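Local coordinates for protein (aminopeptidase) (Ochrobactrum anthropi, PDB 1B65) that probably releases N-terminal L-amino acids from peptides and hydrolyses D-alanine esters and amides, as a serine aminopeptidase with a variant Ntn-hydrolase fold, at residues T23-Y26 against T30-D33; R11-G16 against A198-E203; I43-R48 against P54-V59; G190-T195 against E344-T349; M236-P241 against H361-A366. All blocks are in the same frame, centred on the assembly; numbering follows the deposited sequence.

Contact 1. Residues T23-Y26 against T30-D33; sequences TGPY and TDVD
Gly24 and Asp31 bring the loop 23-26 and the end of a short 3-10 turn to a CA-CA distance of 5.4 Å, with the Asp31 side chain bridging the gap. OD1 of Asp31 accepts a nearly straight hydrogen bond from Tyr26 N (2.8 Å, 165°), using the syn lone pair. The same oxygen is packed by carbon: Pro25 CD lies 3.4 Å from Asp31 OD1, and Tyr26 CB 3.5 Å from it. OD2 of Asp31 packs closely on the bare CA of Gly24 (3.2 Å). This is the loop that leads into strand 36-43 of the Ntn-hydrolase fold, and it lies over the edge strand 194-204 of the six-stranded sheet. Asp31 OD2 is held from that strand by Ser199 OG and from the intervening turn by Ala28 N, while Ser199 OG also takes Gly24 N. The carboxylate is thus gripped at both oxygens and fixed in rotation. Tyr26 CG lies beside its own N, anti to the carbonyl carbon (chi1 -66°), which keeps the ring near Asp31 OD1, its plane 18° from the carboxylate's. Thr23 OG1 donates to Gly24 O (2.9 Å), the donor tilted from the carbonyl plane.

Contact 2. Residues R11-G16 against A198-E203; sequences RARDLG and ASRVVE
Arg13 and Arg200 meet as flat groups set almost upright to each other, with guanidinium planes 87° apart. The edge of Arg13 points at one face of Arg200, its NH2 standing 3.2 Å above that plane and displaced toward the rim; Arg13 NH2 is 3.4 Å from Arg200 CZ. In the Ntn-hydrolase fold the pair lies where the N-terminal segment, with its 3-10 turn at 13-15, meets edge strand 194-204 of the six-stranded sheet. What holds it there is Glu334 of helix 322-342, which takes Arg13 NE on one carboxylate oxygen and Arg200 NH2 on the other and would probably offset their positive charges. Arg13 NH2 is further held by the carbonyls of Thr20 and Gly21, so its direction over Arg200 is set by several acceptors. Coming from opposite directions, Arg13 is extended from CG to NE, whereas Arg200 bends at its second torsion (chi2 -64°), which turns its end back along the strand. The 3-10 turn itself is braced by Arg11 N, bonded to Asp14 OD2. The bent Arg200 chain also bonds to its own strand: Arg200 NH1 donates to Ser199 O (2.9 Å), which lies in the guanidinium plane, while NH1 stands above the carbonyl plane.

Contact 3. Residues I43-R48 against P54-V59; sequences IENEPR and PARSGV
Glu44 N donates to Ala55 O at 2.9 Å. Next to it Ile43 and Arg56 form an antiparallel, non-hydrogen-bonded pair, the last rung of the hairpin joining strands 36-43 and 56-63 in the four-stranded sheet. Arg56 then turns along the opposing chain. Its NH2 gives Asn45 OD1 a bond of 2.9 Å that enters at the edge of the guanidinium, the amide plane being turned 64° from it. Arg56 NE makes two weak bonds, to Glu44 O (3.0 Å) and to Asn45 OD1. A bend at chi2 (105°) directs the guanidinium this way, and Pro54 CG lies over the centre of one of its faces. Within 43-48, Arg48 grips Glu44 side-on in a salt bridge, NE to OE1 at 2.8 Å and NH2 to OE2 at 3.0 Å, with a face of its guanidinium near Ala55 CB. A water links Glu44 OE1 and Glu46 O, to which it donates, with Ala55 N, from which it accepts. Farther out, Asp352 forms a salt bridge with Arg56 NH2, and the Leu150 carbonyl takes Arg56 NH1. With these acceptors and the Asn45 and Glu44 oxygens, the buried charge of Arg56 is probably well compensated.

Contact 4. Residues G190-T195 against E344-T349; sequences GFKGGT and EDMGGT
Lys192 leaves its backbone with CG anti to N (chi1 -175°) and then bends twice, at chi2 (68°) and chi4 (64°), so that its middle lies along Glu344 and Met346 while the ammonium swings back to its own segment. The methylenes do the touching. Lys192 CG comes to 3.2 Å from Glu344 O, and Lys192 CE rests 3.7 Å from Met346 SD. Met346 runs out straight before bending only at its methyl end; its CB is 3.8 Å from Lys192 CE, so the sulfur side chain passes obliquely over the lysine tail. The buried ammonium is well supplied with acceptors: Lys192 NZ donates to Gly193 O (2.9 Å), arriving above the carbonyl plane, and also meets the carbonyls of Thr184 and Met186 and Asn179 OD1. Asn179 is shared, for its ND2 holds Glu344 O. Three backbone carbonyls and the Asn179 side-chain oxygen surround the amine, while its methylenes pack on Met346. In the fold the contact joins strand 191-192, just before strand 194-204, to the chain after helix 322-342. Strand 191-192 pairs with 187-188, strand 346-347 pairs with 355-356, and Met346 also packs on Arg56 of strand 56-63.

Contact 5. Residues M236-P241 against H361-A366; sequences MRDGTP and HERLRA
Asp238 OD1 is gripped by two nitrogens of Arg363, NH1 at 2.9 Å and NH2 also at 2.9 Å, the second of these bonds being weak. The other carboxylate oxygen completes the salt bridge, with Asp238 OD2 2.8 Å from Arg363 NH2. It is an end-on, bidentate clasp: the carboxylate meets the NH1/NH2 edge off-centre, OD1 between the nitrogens and OD2 beside NH2, with the two planes nearly coplanar at 15°. NH1 meets OD1, and NH2 meets OD2, on the syn side, somewhat out of the carboxylate plane. Asp238 holds its CG between the backbone N and the carbonyl carbon (chi1 49°), while Arg363 bends at chi2 and chi3 to bring its end across from the helix. Met236 runs alongside Arg363, the two chains pointing opposite ways. Its methyl, turned aside at chi3, lies 4.1 Å from Arg363 CB, and Met236 SD is 4.2 Å from Leu364 N. Ile359 packs on both Met236 and Leu364. Arg222 NH1 also holds the loop, bonding to the carbonyls of Met236 and Asp238, and the loop ends at Thr240, the N-cap of helix 241-244. Asp360 OD2 accepts the backbone N of Arg363 at the start of the other helix. A two-pronged surface salt bridge beside the packing of Met236 on the helix thus ties the C-terminal helix 361-370 to the loop linking helices 232-235 and 241-244.

Overall arrangement
From the N terminus, the 11-16 segment opens contact 2, whose loop closes on strand 194-204 and encloses contact 1, a short loop ahead of strand 36-43, and contact 3, the hairpin of the four-stranded sheet. Contact 4 opens at 190, before contact 2 has closed, so these two cross; it joins strand 191-192 to the chain after helix 322-342. Contact 5 opens at 236 inside contact 4 and closes beyond it at 366, crossing in turn and tying the loop after helix 232-235 to helix 361-370. Contacts 1 and 2 meet through Ser199, contacts 3 and 4 through Arg56, and contacts 4 and 5 at Phe191 and Met236. Leu15 and Arg365 link contacts 2 and 5.

Contact 1. Residues T23-Y26 against T30-D33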
# COMPACT_ATOMS: atom_id res chain seq x y z
N THR A 23 25.58 15.41 -17.19
CA THR A 23 25.81 14.26 -16.33
C THR A 23 26.86 14.58 -15.26
O THR A 23 27.51 15.63 -15.39
CB THR A 23 26.33 13.07 -17.15
OG1 THR A 23 27.69 13.33 -17.58
CG2 THR A 23 25.46 12.81 -18.39
N GLY A 24 26.96 13.71 -14.26
CA GLY A 24 28.09 13.83 -13.32
C GLY A 24 29.37 13.44 -14.13
O GLY A 24 29.36 13.03 -15.29
N PRO A 25 30.50 13.41 -13.43
CA PRO A 25 31.79 13.18 -14.06
C PRO A 25 31.93 11.90 -14.83
O PRO A 25 32.48 11.88 -15.94
CB PRO A 25 32.78 13.25 -12.90
CG PRO A 25 32.12 14.16 -11.92
CD PRO A 25 30.63 13.90 -12.03
N TYR A 26 31.40 10.78 -14.29
CA TYR A 26 31.53 9.50 -14.94
C TYR A 26 30.24 9.06 -15.62
O TYR A 26 30.22 7.96 -16.15
CB TYR A 26 31.96 8.40 -13.92
CG TYR A 26 33.36 8.71 -13.41
CD1 TYR A 26 34.44 8.59 -14.29
CD2 TYR A 26 33.59 9.17 -12.13
CE1 TYR A 26 35.73 8.88 -13.86
CE2 TYR A 26 34.89 9.44 -11.69
CZ TYR A 26 35.93 9.32 -12.57
OH TYR A 26 37.24 9.59 -12.18
N THR A 30 28.11 6.10 -9.37
CA THR A 30 29.20 6.53 -8.50
C THR A 30 29.42 8.04 -8.53
O THR A 30 30.18 8.53 -7.71
CB THR A 30 30.53 5.85 -8.90
OG1 THR A 30 30.68 6.09 -10.30
CG2 THR A 30 30.42 4.36 -8.59
N ASP A 31 28.69 8.80 -9.37
CA ASP A 31 28.75 10.26 -9.31
C ASP A 31 28.07 10.80 -8.06
O ASP A 31 28.27 11.95 -7.64
CB ASP A 31 28.11 10.90 -10.55
CG ASP A 31 28.97 10.68 -11.79
OD1 ASP A 31 30.21 10.52 -11.73
OD2 ASP A 31 28.35 10.63 -12.87
N VAL A 32 27.26 9.94 -7.43
CA VAL A 32 26.69 10.28 -6.13
C VAL A 32 27.78 9.99 -5.09
O VAL A 32 28.26 8.88 -4.87
CB VAL A 32 25.43 9.43 -5.82
CG1 VAL A 32 24.90 9.78 -4.42
CG2 VAL A 32 24.34 9.73 -6.85
N ASP A 33 28.21 11.03 -4.38
CA ASP A 33 29.33 10.93 -3.45
C ASP A 33 29.22 9.80 -2.43
O ASP A 33 28.16 9.59 -1.81
CB ASP A 33 29.39 12.26 -2.68
CG ASP A 33 28.52 12.22 -1.43
OD1 ASP A 33 27.26 12.01 -1.54
OD2 ASP A 33 29.12 12.33 -0.32

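Contact 2. Residues R11-G16 against A198-E203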
# COMPACT_ATOMS: atom_id res chain seq x y z
N ARG A 11 29.91 4.55 -25.32
CA ARG A 11 28.63 4.38 -24.59
C ARG A 11 27.57 4.98 -25.48
O ARG A 11 27.92 5.48 -26.58
CB ARG A 11 28.73 5.05 -23.21
CG ARG A 11 29.79 4.39 -22.33
CD ARG A 11 29.90 5.18 -21.01
NE ARG A 11 28.80 4.76 -20.12
CZ ARG A 11 28.59 5.45 -18.97
NH1 ARG A 11 29.34 6.49 -18.68
NH2 ARG A 11 27.62 5.04 -18.17
N ALA A 12 26.29 5.04 -25.10
CA ALA A 12 25.27 5.51 -26.01
C ALA A 12 25.55 6.93 -26.50
O ALA A 12 25.35 7.19 -27.68
CB ALA A 12 23.85 5.50 -25.43
N ARG A 13 25.96 7.86 -25.62
CA ARG A 13 26.19 9.23 -26.08
C ARG A 13 27.28 9.26 -27.15
O ARG A 13 27.23 10.11 -28.04
CB ARG A 13 26.64 10.17 -24.96
CG ARG A 13 25.45 10.51 -24.07
CD ARG A 13 25.93 11.38 -22.88
NE ARG A 13 24.79 11.52 -21.97
CZ ARG A 13 24.19 12.65 -21.70
NH1 ARG A 13 24.65 13.79 -22.23
NH2 ARG A 13 23.17 12.66 -20.86
N ASP A 14 28.28 8.40 -27.05
CA ASP A 14 29.35 8.33 -28.03
C ASP A 14 28.89 7.98 -29.43
O ASP A 14 29.58 8.31 -30.40
CB ASP A 14 30.35 7.26 -27.56
CG ASP A 14 30.98 7.69 -26.25
OD1 ASP A 14 31.45 8.85 -26.21
OD2 ASP A 14 31.00 6.91 -25.28
N LEU A 15 27.77 7.28 -29.59
CA LEU A 15 27.23 6.89 -30.88
C LEU A 15 26.34 7.94 -31.50
O LEU A 15 25.75 7.72 -32.59
CB LEU A 15 26.44 5.58 -30.75
CG LEU A 15 27.20 4.35 -30.24
CD1 LEU A 15 26.25 3.15 -30.26
CD2 LEU A 15 28.43 4.09 -31.08
N GLY A 16 26.17 9.07 -30.82
CA GLY A 16 25.31 10.12 -31.34
C GLY A 16 23.86 10.02 -30.89
O GLY A 16 23.04 10.75 -31.45
N ALA A 198 23.86 5.65 -15.41
CA ALA A 198 23.87 7.03 -15.93
C ALA A 198 23.66 7.96 -14.74
O ALA A 198 23.19 7.49 -13.67
CB ALA A 198 22.74 7.28 -16.93
N SER A 199 23.92 9.24 -14.95
CA SER A 199 23.65 10.22 -13.90
C SER A 199 23.24 11.56 -14.51
O SER A 199 23.43 11.86 -15.70
CB SER A 199 24.85 10.46 -12.97
OG SER A 199 25.93 11.07 -13.73
N ARG A 200 22.67 12.40 -13.63
CA ARG A 200 22.26 13.73 -14.04
C ARG A 200 22.58 14.68 -12.89
O ARG A 200 22.44 14.27 -11.73
CB ARG A 200 20.78 13.89 -14.37
CG ARG A 200 20.26 13.16 -15.61
CD ARG A 200 20.94 13.76 -16.85
NE ARG A 200 20.35 13.20 -18.07
CZ ARG A 200 20.78 12.06 -18.58
NH1 ARG A 200 21.76 11.35 -18.02
NH2 ARG A 200 20.19 11.60 -19.71
N VAL A 201 22.90 15.93 -13.20
CA VAL A 201 23.11 16.88 -12.09
C VAL A 201 22.03 17.93 -12.22
O VAL A 201 21.72 18.36 -13.37
CB VAL A 201 24.53 17.46 -12.14
CG1 VAL A 201 24.75 18.65 -11.22
CG2 VAL A 201 25.54 16.37 -11.81
N VAL A 202 21.40 18.31 -11.11
CA VAL A 202 20.35 19.34 -11.20
C VAL A 202 20.67 20.43 -10.15
O VAL A 202 21.21 20.09 -9.11
CB VAL A 202 18.95 18.77 -10.87
CG1 VAL A 202 18.49 17.77 -11.95
CG2 VAL A 202 18.95 18.07 -9.54
N GLU A 203 20.21 21.63 -10.41
CA GLU A 203 20.36 22.71 -9.44
C GLU A 203 19.05 22.80 -8.64
O GLU A 203 17.96 22.70 -9.21
CB GLU A 203 20.61 24.05 -10.15
CG GLU A 203 21.03 25.10 -9.12
CD GLU A 203 20.52 26.50 -9.40
OE1 GLU A 203 20.82 27.05 -10.49
OE2 GLU A 203 19.85 27.01 -8.45

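Contact 3. Residues I43-R48 against P54-V59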
# COMPACT_ATOMS: atom_id res chain seq x y z
N ILE A 43 31.73 -16.00 -16.40
CA ILE A 43 31.35 -16.30 -17.78
C ILE A 43 32.05 -17.61 -18.16
O ILE A 43 33.27 -17.57 -18.31
CB ILE A 43 31.80 -15.21 -18.78
CG1 ILE A 43 30.99 -13.94 -18.50
CG2 ILE A 43 31.51 -15.66 -20.22
CD1 ILE A 43 31.26 -12.75 -19.39
N GLU A 44 31.32 -18.71 -18.25
CA GLU A 44 31.89 -20.00 -18.60
C GLU A 44 31.17 -20.46 -19.85
O GLU A 44 30.06 -19.98 -20.10
CB GLU A 44 31.74 -21.05 -17.49
CG GLU A 44 32.54 -20.64 -16.29
CD GLU A 44 32.34 -21.41 -15.01
OE1 GLU A 44 31.64 -22.44 -15.02
OE2 GLU A 44 32.90 -20.94 -14.00
N ASN A 45 31.81 -21.27 -20.70
CA ASN A 45 31.15 -21.64 -21.94
C ASN A 45 31.13 -23.16 -22.11
O ASN A 45 30.83 -23.63 -23.19
CB ASN A 45 31.80 -20.94 -23.14
CG ASN A 45 31.28 -19.50 -23.25
OD1 ASN A 45 30.11 -19.28 -23.58
ND2 ASN A 45 32.12 -18.53 -22.93
N GLU A 46 31.42 -23.87 -21.05
CA GLU A 46 31.28 -25.32 -20.97
C GLU A 46 30.67 -25.61 -19.60
O GLU A 46 30.88 -24.88 -18.64
CB GLU A 46 32.58 -26.07 -21.21
CG GLU A 46 33.53 -26.31 -20.08
CD GLU A 46 34.89 -26.81 -20.56
OE1 GLU A 46 35.20 -26.59 -21.76
OE2 GLU A 46 35.66 -27.41 -19.76
N PRO A 47 29.88 -26.68 -19.52
CA PRO A 47 29.20 -27.00 -18.29
C PRO A 47 30.14 -27.44 -17.18
O PRO A 47 31.20 -28.01 -17.46
CB PRO A 47 28.21 -28.09 -18.67
CG PRO A 47 28.28 -28.28 -20.14
CD PRO A 47 29.55 -27.60 -20.62
N ARG A 48 29.78 -27.15 -15.95
CA ARG A 48 30.54 -27.67 -14.81
C ARG A 48 30.17 -29.16 -14.70
O ARG A 48 29.20 -29.63 -15.29
CB ARG A 48 30.26 -26.87 -13.56
CG ARG A 48 30.64 -25.40 -13.70
CD ARG A 48 30.11 -24.58 -12.53
NE ARG A 48 30.69 -23.23 -12.53
CZ ARG A 48 30.57 -22.41 -11.49
NH1 ARG A 48 29.93 -22.76 -10.37
NH2 ARG A 48 31.12 -21.20 -11.57
N PRO A 54 26.11 -24.16 -19.34
CA PRO A 54 27.15 -23.34 -18.77
C PRO A 54 26.58 -22.27 -17.82
O PRO A 54 25.43 -21.89 -17.94
CB PRO A 54 27.82 -22.68 -19.97
CG PRO A 54 27.05 -23.05 -21.17
CD PRO A 54 25.79 -23.75 -20.72
N ALA A 55 27.47 -21.79 -16.99
CA ALA A 55 27.13 -20.76 -16.01
C ALA A 55 27.61 -19.42 -16.56
O ALA A 55 28.77 -19.23 -16.90
CB ALA A 55 27.85 -21.06 -14.70
N ARG A 56 26.66 -18.49 -16.71
CA ARG A 56 26.94 -17.12 -17.07
C ARG A 56 26.10 -16.27 -16.07
O ARG A 56 24.91 -16.21 -16.33
CB ARG A 56 26.50 -16.74 -18.48
CG ARG A 56 27.43 -17.39 -19.53
CD ARG A 56 26.79 -18.54 -20.20
NE ARG A 56 27.47 -19.08 -21.40
CZ ARG A 56 26.74 -19.61 -22.38
NH1 ARG A 56 25.41 -19.66 -22.27
NH2 ARG A 56 27.30 -20.11 -23.48
N SER A 57 26.71 -15.79 -15.01
CA SER A 57 25.94 -15.02 -14.02
C SER A 57 26.90 -14.17 -13.21
O SER A 57 28.06 -13.95 -13.57
CB SER A 57 25.16 -16.00 -13.13
OG SER A 57 24.04 -15.37 -12.48
N GLY A 58 26.42 -13.65 -12.07
CA GLY A 58 27.37 -12.83 -11.30
C GLY A 58 26.52 -12.11 -10.25
O GLY A 58 25.35 -12.37 -10.07
N VAL A 59 27.24 -11.14 -9.69
CA VAL A 59 26.70 -10.34 -8.59
C VAL A 59 27.14 -8.88 -8.74
O VAL A 59 28.27 -8.59 -9.12
CB VAL A 59 27.30 -10.83 -7.25
CG1 VAL A 59 26.67 -10.12 -6.06
CG2 VAL A 59 27.18 -12.34 -6.99
O HOH W 1 29.73 -23.56 -16.62

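Contact 4. Residues G190-T195 against E344-T349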
# COMPACT_ATOMS: atom_id res chain seq x y z
N GLY A 190 14.88 -8.62 -26.54
CA GLY A 190 15.30 -9.58 -27.57
C GLY A 190 16.77 -9.44 -27.92
O GLY A 190 17.27 -10.23 -28.75
N PHE A 191 17.49 -8.46 -27.40
CA PHE A 191 18.92 -8.29 -27.61
C PHE A 191 19.66 -8.60 -26.31
O PHE A 191 19.02 -8.74 -25.26
CB PHE A 191 19.27 -6.85 -28.00
CG PHE A 191 18.86 -6.45 -29.38
CD1 PHE A 191 19.48 -7.00 -30.50
CD2 PHE A 191 17.85 -5.50 -29.55
CE1 PHE A 191 19.06 -6.62 -31.77
CE2 PHE A 191 17.45 -5.11 -30.81
CZ PHE A 191 18.07 -5.68 -31.92
N LYS A 192 20.99 -8.67 -26.33
CA LYS A 192 21.73 -8.92 -25.12
C LYS A 192 21.51 -7.69 -24.21
O LYS A 192 21.64 -6.54 -24.64
CB LYS A 192 23.22 -9.17 -25.39
CG LYS A 192 24.00 -9.55 -24.13
CD LYS A 192 23.56 -10.93 -23.61
CE LYS A 192 24.34 -11.28 -22.35
NZ LYS A 192 24.01 -10.33 -21.23
N GLY A 193 21.23 -8.01 -22.94
CA GLY A 193 21.07 -6.92 -21.96
C GLY A 193 22.14 -7.00 -20.89
O GLY A 193 23.26 -7.51 -21.13
N GLY A 194 21.84 -6.45 -19.70
CA GLY A 194 22.85 -6.48 -18.64
C GLY A 194 22.83 -5.22 -17.77
O GLY A 194 21.78 -4.60 -17.56
N THR A 195 24.01 -4.82 -17.37
CA THR A 195 24.16 -3.69 -16.42
C THR A 195 24.29 -2.37 -17.14
O THR A 195 25.12 -2.26 -18.06
CB THR A 195 25.40 -3.98 -15.53
OG1 THR A 195 25.15 -5.28 -14.90
CG2 THR A 195 25.61 -2.88 -14.51
N GLU A 344 27.65 -7.54 -25.14
CA GLU A 344 28.24 -8.32 -26.22
C GLU A 344 27.46 -9.62 -26.43
O GLU A 344 26.89 -10.17 -25.48
CB GLU A 344 29.68 -8.72 -25.83
CG GLU A 344 30.55 -7.48 -25.63
CD GLU A 344 31.79 -7.79 -24.81
OE1 GLU A 344 31.65 -8.18 -23.62
OE2 GLU A 344 32.90 -7.62 -25.35
N ASP A 345 27.56 -10.16 -27.66
CA ASP A 345 26.87 -11.41 -27.96
C ASP A 345 27.21 -12.47 -26.94
O ASP A 345 28.36 -12.53 -26.48
CB ASP A 345 27.28 -11.94 -29.34
CG ASP A 345 26.71 -11.13 -30.46
OD1 ASP A 345 26.40 -9.94 -30.33
OD2 ASP A 345 26.57 -11.75 -31.57
N MET A 346 26.27 -13.39 -26.71
CA MET A 346 26.54 -14.45 -25.74
C MET A 346 25.75 -15.68 -26.14
O MET A 346 24.65 -15.53 -26.66
CB MET A 346 26.13 -13.96 -24.32
CG MET A 346 26.43 -15.07 -23.28
SD MET A 346 26.10 -14.41 -21.63
CE MET A 346 27.52 -13.38 -21.35
N GLY A 347 26.32 -16.86 -25.98
CA GLY A 347 25.55 -18.06 -26.34
C GLY A 347 26.03 -18.62 -27.69
O GLY A 347 27.17 -18.33 -28.13
N GLY A 348 25.19 -19.46 -28.28
CA GLY A 348 25.56 -20.05 -29.58
C GLY A 348 26.50 -21.21 -29.50
O GLY A 348 26.99 -21.64 -30.57
N THR A 349 26.79 -21.76 -28.32
CA THR A 349 27.70 -22.89 -28.24
C THR A 349 26.86 -24.16 -28.40
O THR A 349 25.64 -24.12 -28.35
CB THR A 349 28.38 -22.99 -26.86
OG1 THR A 349 27.36 -23.41 -25.92
CG2 THR A 349 29.00 -21.70 -26.34

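Contact 5. Residues M236-P241 against H361-A366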
# COMPACT_ATOMS: atom_id res chain seq x y z
N MET A 236 14.31 -3.80 -36.68
CA MET A 236 15.39 -4.74 -36.40
C MET A 236 14.74 -5.97 -35.77
O MET A 236 14.56 -6.09 -34.56
CB MET A 236 16.48 -4.12 -35.53
CG MET A 236 17.21 -2.98 -36.21
SD MET A 236 18.36 -2.07 -35.17
CE MET A 236 19.45 -3.36 -34.66
N ARG A 237 14.22 -6.83 -36.65
CA ARG A 237 13.45 -7.97 -36.23
C ARG A 237 14.17 -9.30 -36.18
O ARG A 237 13.51 -10.27 -35.80
CB ARG A 237 12.33 -8.17 -37.28
CG ARG A 237 11.28 -7.08 -37.32
CD ARG A 237 9.89 -7.74 -37.29
NE ARG A 237 9.84 -8.75 -36.25
CZ ARG A 237 9.27 -9.95 -36.24
NH1 ARG A 237 8.61 -10.40 -37.29
NH2 ARG A 237 9.37 -10.70 -35.14
N ASP A 238 15.42 -9.41 -36.59
CA ASP A 238 16.10 -10.70 -36.64
C ASP A 238 16.74 -11.12 -35.33
O ASP A 238 17.02 -10.31 -34.45
CB ASP A 238 17.21 -10.64 -37.71
CG ASP A 238 18.09 -9.40 -37.55
OD1 ASP A 238 17.63 -8.30 -37.93
OD2 ASP A 238 19.23 -9.52 -37.04
N GLY A 239 17.00 -12.41 -35.21
CA GLY A 239 17.72 -12.99 -34.10
C GLY A 239 17.00 -12.98 -32.76
O GLY A 239 17.66 -13.26 -31.77
N THR A 240 15.68 -12.80 -32.72
CA THR A 240 15.00 -12.81 -31.43
C THR A 240 15.04 -14.19 -30.80
O THR A 240 14.96 -15.23 -31.46
CB THR A 240 13.52 -12.38 -31.51
OG1 THR A 240 12.79 -13.36 -32.28
CG2 THR A 240 13.39 -11.01 -32.13
N PRO A 241 15.09 -14.23 -29.47
CA PRO A 241 15.10 -15.47 -28.72
C PRO A 241 13.93 -16.37 -29.10
O PRO A 241 14.10 -17.58 -29.29
CB PRO A 241 15.05 -15.02 -27.27
CG PRO A 241 15.71 -13.68 -27.29
CD PRO A 241 15.21 -13.05 -28.57
N HIS A 361 25.57 -1.53 -33.60
CA HIS A 361 25.64 -0.07 -33.54
C HIS A 361 25.38 0.63 -34.86
O HIS A 361 24.74 1.68 -34.88
CB HIS A 361 27.04 0.35 -33.01
CG HIS A 361 27.36 -0.13 -31.65
ND1 HIS A 361 28.56 0.09 -31.00
CD2 HIS A 361 26.58 -0.83 -30.78
CE1 HIS A 361 28.50 -0.48 -29.79
NE2 HIS A 361 27.30 -1.04 -29.65
N GLU A 362 25.94 0.08 -35.95
CA GLU A 362 25.75 0.77 -37.24
C GLU A 362 24.32 0.67 -37.73
O GLU A 362 23.77 1.66 -38.20
CB GLU A 362 26.76 0.25 -38.29
CG GLU A 362 28.14 0.90 -38.11
CD GLU A 362 28.00 2.42 -38.18
OE1 GLU A 362 27.47 2.90 -39.21
OE2 GLU A 362 28.34 3.15 -37.23
N ARG A 363 23.68 -0.49 -37.54
CA ARG A 363 22.28 -0.60 -37.95
C ARG A 363 21.43 0.33 -37.08
O ARG A 363 20.52 0.94 -37.62
CB ARG A 363 21.79 -2.03 -37.77
CG ARG A 363 22.05 -2.98 -38.94
CD ARG A 363 20.71 -3.73 -39.21
NE ARG A 363 20.75 -5.04 -38.62
CZ ARG A 363 19.82 -5.97 -38.50
NH1 ARG A 363 18.58 -5.80 -38.94
NH2 ARG A 363 20.23 -7.09 -37.90
N LEU A 364 21.74 0.39 -35.77
CA LEU A 364 20.97 1.33 -34.91
C LEU A 364 21.07 2.76 -35.39
O LEU A 364 20.09 3.51 -35.52
CB LEU A 364 21.50 1.27 -33.48
CG LEU A 364 20.70 1.58 -32.24
CD1 LEU A 364 21.57 2.20 -31.16
CD2 LEU A 364 19.40 2.35 -32.46
N ARG A 365 22.31 3.23 -35.58
CA ARG A 365 22.57 4.58 -36.06
C ARG A 365 21.81 4.87 -37.36
O ARG A 365 21.23 5.96 -37.52
CB ARG A 365 24.09 4.77 -36.25
CG ARG A 365 24.76 4.97 -34.89
CD ARG A 365 26.28 4.94 -34.89
NE ARG A 365 26.87 5.70 -36.00
CZ ARG A 365 27.02 7.00 -36.07
NH1 ARG A 365 26.63 7.80 -35.09
NH2 ARG A 365 27.57 7.62 -37.12
N ALA A 366 21.81 3.94 -38.31
CA ALA A 366 21.10 4.11 -39.56
C ALA A 366 19.60 4.30 -39.37
O ALA A 366 18.99 5.16 -40.04
CB ALA A 366 21.34 2.96 -40.53